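Local coordinates for aerobactin synthase IucA (Klebsiella pneumoniae subsp. pneumoniae, PDB 5JM8), which catalyses an ATP-dependent ligation in the assembly of the siderophore aerobactin, as a synthetase of the NRPS-independent (NIS) family, at the interface of chains A and B and the interface of chains A and C. Coordinates in Å, arbitrary orientation; residue numbers count along the deposited sequence, not the author numbering. Chains: chain A/B/C, Aerobactin synthase IucA.

Contact 1: the interface of chains A and B. Residues chain A 313, 316-317, 320, 323; chain B 389-392.
B:Gly391 closes the helix 378-390 of chain B with a left-handed turn (phi 78°, psi 23°), and the residues on either side of it, B:Leu390 and B:Ile392, meet the helix 310-318 of chain A and the stretch that follows it. B:Leu390 is the central knob. Both of its methyls lie against A:Pro320, CD1 coming 3.9 Å from its CA, and CD2 also touches CD of A:Arg323 at 3.3 Å. A:Gln316 crosses this leucine at about a right angle: CG, anti to the backbone N (chi1 -178°), sits 3.7 Å from B:Leu390 CB, and the bend at chi2 then swings the amide toward the leucine, with CD and NE2 near CD2. The amide oxygen OE1 of A:Gln316 takes a water at 2.7 Å, and the same water lies 3.0 Å from the backbone O of B:Leu390, so the two chains are joined there through solvent. B:Ile392 works with its CG2 branch, which touches A:Gln316 CB at 3.6 Å and also packs against the backbone carbonyl of A:Gln313. A:Gln313 runs alongside the B:Gly391 turn, its NE2 making a weak hydrogen bond to B:Gly391 O (3.4 Å). At the other end A:Arg323, bent twice along its chain, places its guanidinium over the end of the B helix, with B:Leu390 CA 4.2 Å above the plane. Its tip comes near the carbonyl and the guanidinium of B:Arg389, but the N-H points away from that carbonyl and no hydrogen bond forms. In the fold, the patch sets a helix C-terminus of chain B against helix 310-318, the loop at A:Pro320 and strand 322-324 of chain A.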
# COMPACT_ATOMS: atom_id res chain seq x y z
N GLN A 313 -15.87 12.27 28.88
CA GLN A 313 -14.63 12.92 28.48
C GLN A 313 -13.53 12.65 29.51
O GLN A 313 -12.38 12.39 29.15
CB GLN A 313 -14.87 14.42 28.34
CG GLN A 313 -14.08 15.07 27.24
CD GLN A 313 -14.31 16.57 27.16
OE1 GLN A 313 -14.85 17.18 28.08
NE2 GLN A 313 -13.91 17.17 26.05
N GLN A 316 -12.62 8.92 29.26
CA GLN A 316 -11.82 8.67 28.06
C GLN A 316 -10.38 9.15 28.25
O GLN A 316 -9.45 8.55 27.72
CB GLN A 316 -12.44 9.37 26.84
CG GLN A 316 -11.70 9.13 25.53
CD GLN A 316 -11.69 7.67 25.12
OE1 GLN A 316 -12.61 7.18 24.47
NE2 GLN A 316 -10.62 6.96 25.48
N ALA A 317 -10.22 10.23 28.99
CA ALA A 317 -8.90 10.80 29.24
C ALA A 317 -8.07 9.89 30.12
O ALA A 317 -6.85 9.76 29.94
CB ALA A 317 -9.03 12.17 29.88
N PRO A 320 -6.93 6.44 27.60
CA PRO A 320 -6.85 6.89 26.20
C PRO A 320 -6.86 5.76 25.18
O PRO A 320 -7.25 5.97 24.03
CB PRO A 320 -5.52 7.65 26.16
CG PRO A 320 -4.71 7.05 27.25
CD PRO A 320 -5.68 6.73 28.33
N ARG A 323 -11.56 2.54 23.66
CA ARG A 323 -12.61 3.15 22.84
C ARG A 323 -13.90 2.35 22.91
O ARG A 323 -13.88 1.14 23.13
CB ARG A 323 -12.17 3.27 21.37
CG ARG A 323 -10.93 4.10 21.12
CD ARG A 323 -11.06 5.54 21.60
NE ARG A 323 -12.10 6.30 20.90
CZ ARG A 323 -11.94 6.91 19.73
NH1 ARG A 323 -10.78 6.84 19.09
NH2 ARG A 323 -12.94 7.58 19.18
N ARG B 389 -9.55 12.82 18.15
CA ARG B 389 -9.91 11.42 17.94
C ARG B 389 -10.71 10.84 19.11
O ARG B 389 -11.66 10.08 18.90
CB ARG B 389 -8.66 10.57 17.70
CG ARG B 389 -8.95 9.10 17.42
CD ARG B 389 -7.71 8.31 17.04
NE ARG B 389 -6.70 8.34 18.10
CZ ARG B 389 -6.67 7.50 19.13
NH1 ARG B 389 -7.59 6.55 19.26
NH2 ARG B 389 -5.71 7.60 20.03
N LEU B 390 -10.32 11.19 20.33
CA LEU B 390 -10.93 10.64 21.53
C LEU B 390 -12.13 11.45 22.02
O LEU B 390 -12.90 10.99 22.86
CB LEU B 390 -9.90 10.54 22.65
CG LEU B 390 -8.73 9.58 22.42
CD1 LEU B 390 -7.78 9.60 23.59
CD2 LEU B 390 -9.24 8.17 22.18
N GLY B 391 -12.27 12.67 21.51
CA GLY B 391 -13.37 13.53 21.90
C GLY B 391 -13.14 14.19 23.25
O GLY B 391 -14.09 14.59 23.92
N ILE B 392 -11.87 14.30 23.63
CA ILE B 392 -11.49 14.90 24.90
C ILE B 392 -10.83 16.26 24.67
O ILE B 392 -10.42 16.57 23.56
CB ILE B 392 -10.54 13.99 25.70
CG1 ILE B 392 -9.25 13.73 24.91
CG2 ILE B 392 -11.24 12.67 26.05
CD1 ILE B 392 -8.22 12.92 25.67
O HOH W 1 -14.68 8.76 23.82

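Contact 2: the interface of chains A and C. Residues chain A 203-204, 207, 214; chain C 203-204, 207, 214, 217, 274.
A:Arg204 and C:Arg204 both hold CG anti to the backbone N (chi1 -169° and -170°), laying the first carbons of each side chain across the leucine of the partner subunit. The leucines answer with CG anti to the carbonyl carbon, and each offers its CD1 methyl. C:Leu214 CD1 reaches A:Arg204 CG at 3.4 Å; in the twin contact A:Leu214 CD1 lies 3.5 Å from C:Arg204 CB. Both pairs meet obliquely, using the aliphatic part of arginine as a greasy surface. Between the two pairs the helices come face to face at A:Ala207 and C:Ala207, whose CB methyls stand 3.7 Å apart, small enough groups to let the backbones approach. A:Thr203 and C:Thr203 turn their CG2 methyls toward each other; the separation modelled between these methyls is too short to be trusted. A:Thr203 CG2 also comes within 4.0 Å of C:Leu217 CD2, at the margin. Within chain C, the guanidinium of C:Arg204 has C:Arg274 CB over one face, 4.1 Å above the plane and toward the rim, which may steady its outer end. No polar bond crosses this patch. It is a small, apolar, two-fold contact in which helix 198-209 of each chain packs on its mate and on the 3-10 helix 211-216 of the partner, and it joins chains A and C in the deposited tetramer, although the structure alone does not show that the pairing persists in solution.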
# COMPACT_ATOMS: atom_id res chain seq x y z
N THR A 203 -26.89 10.27 3.22
CA THR A 203 -26.22 10.91 2.09
C THR A 203 -24.74 10.55 2.09
O THR A 203 -24.20 10.11 1.08
CB THR A 203 -26.37 12.45 2.13
OG1 THR A 203 -27.76 12.80 2.02
CG2 THR A 203 -25.61 13.09 1.00
N ARG A 204 -24.09 10.74 3.24
CA ARG A 204 -22.68 10.41 3.38
C ARG A 204 -22.45 8.92 3.16
O ARG A 204 -21.56 8.52 2.41
CB ARG A 204 -22.16 10.81 4.76
CG ARG A 204 -20.64 10.73 4.89
CD ARG A 204 -20.17 10.97 6.32
NE ARG A 204 -20.45 9.83 7.19
CZ ARG A 204 -20.24 9.83 8.51
NH1 ARG A 204 -20.51 8.75 9.22
NH2 ARG A 204 -19.74 10.91 9.10
N ALA A 207 -22.95 7.90 -0.33
CA ALA A 207 -21.93 8.52 -1.18
C ALA A 207 -20.62 7.75 -1.14
O ALA A 207 -19.97 7.57 -2.17
CB ALA A 207 -21.71 9.96 -0.76
N LEU A 214 -26.23 7.89 -6.63
CA LEU A 214 -26.56 9.24 -6.22
C LEU A 214 -27.45 9.93 -7.24
O LEU A 214 -28.02 10.98 -6.97
CB LEU A 214 -25.28 10.06 -5.99
CG LEU A 214 -24.50 9.71 -4.72
CD1 LEU A 214 -23.19 10.46 -4.67
CD2 LEU A 214 -25.32 10.00 -3.47
N THR C 203 -23.17 17.25 -3.75
CA THR C 203 -23.33 16.37 -2.61
C THR C 203 -22.18 15.37 -2.56
O THR C 203 -21.54 15.20 -1.52
CB THR C 203 -24.67 15.61 -2.66
OG1 THR C 203 -25.75 16.54 -2.61
CG2 THR C 203 -24.79 14.65 -1.49
N ARG C 204 -21.91 14.73 -3.69
CA ARG C 204 -20.83 13.75 -3.79
C ARG C 204 -19.46 14.40 -3.62
O ARG C 204 -18.60 13.87 -2.92
CB ARG C 204 -20.86 13.03 -5.13
CG ARG C 204 -19.92 11.84 -5.21
CD ARG C 204 -19.88 11.26 -6.60
NE ARG C 204 -19.08 12.07 -7.51
CZ ARG C 204 -18.92 11.81 -8.81
NH1 ARG C 204 -18.17 12.60 -9.56
NH2 ARG C 204 -19.53 10.76 -9.35
N ALA C 207 -18.93 15.16 -0.03
CA ALA C 207 -18.93 13.99 0.86
C ALA C 207 -17.63 13.20 0.80
O ALA C 207 -17.34 12.42 1.71
CB ALA C 207 -20.10 13.09 0.52
N LEU C 214 -20.63 18.14 6.23
CA LEU C 214 -21.93 17.64 5.81
C LEU C 214 -23.04 17.99 6.79
O LEU C 214 -24.22 17.84 6.48
CB LEU C 214 -21.87 16.12 5.63
CG LEU C 214 -21.11 15.59 4.41
CD1 LEU C 214 -21.05 14.08 4.45
CD2 LEU C 214 -21.76 16.06 3.12
N LEU C 217 -25.20 20.50 5.27
CA LEU C 217 -25.91 20.13 4.05
C LEU C 217 -27.40 19.93 4.31
O LEU C 217 -27.79 19.23 5.24
CB LEU C 217 -25.29 18.86 3.46
CG LEU C 217 -25.88 18.35 2.14
CD1 LEU C 217 -25.69 19.37 1.03
CD2 LEU C 217 -25.23 17.03 1.78
N ARG C 274 -12.98 11.59 -7.09
CA ARG C 274 -13.41 11.15 -8.40
C ARG C 274 -13.39 12.31 -9.38
O ARG C 274 -13.39 12.11 -10.60
CB ARG C 274 -14.80 10.53 -8.33
CG ARG C 274 -14.84 9.23 -7.55
CD ARG C 274 -16.25 8.66 -7.42
NE ARG C 274 -16.23 7.37 -6.72
CZ ARG C 274 -16.37 7.23 -5.41
NH1 ARG C 274 -16.56 8.28 -4.62
NH2 ARG C 274 -16.33 6.01 -4.87

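Contact 1 and contact 2 lie about 28 Å apart, measured between the centres of their C-alpha atoms, and share no residue or secondary-structure element. Chain A therefore meets B and C through separate surfaces: contact 1 uses the 310-324 region against the end of helix 378-390, and contact 2 uses helix 198-209 with the 3-10 helix 211-216. Each patch belongs to a two-fold interface, and two different two-folds of this kind can build the four-chain assembly, since chain A can hold both neighbours at once. Whether this tetramer is the working form cannot be read from the contacts themselves.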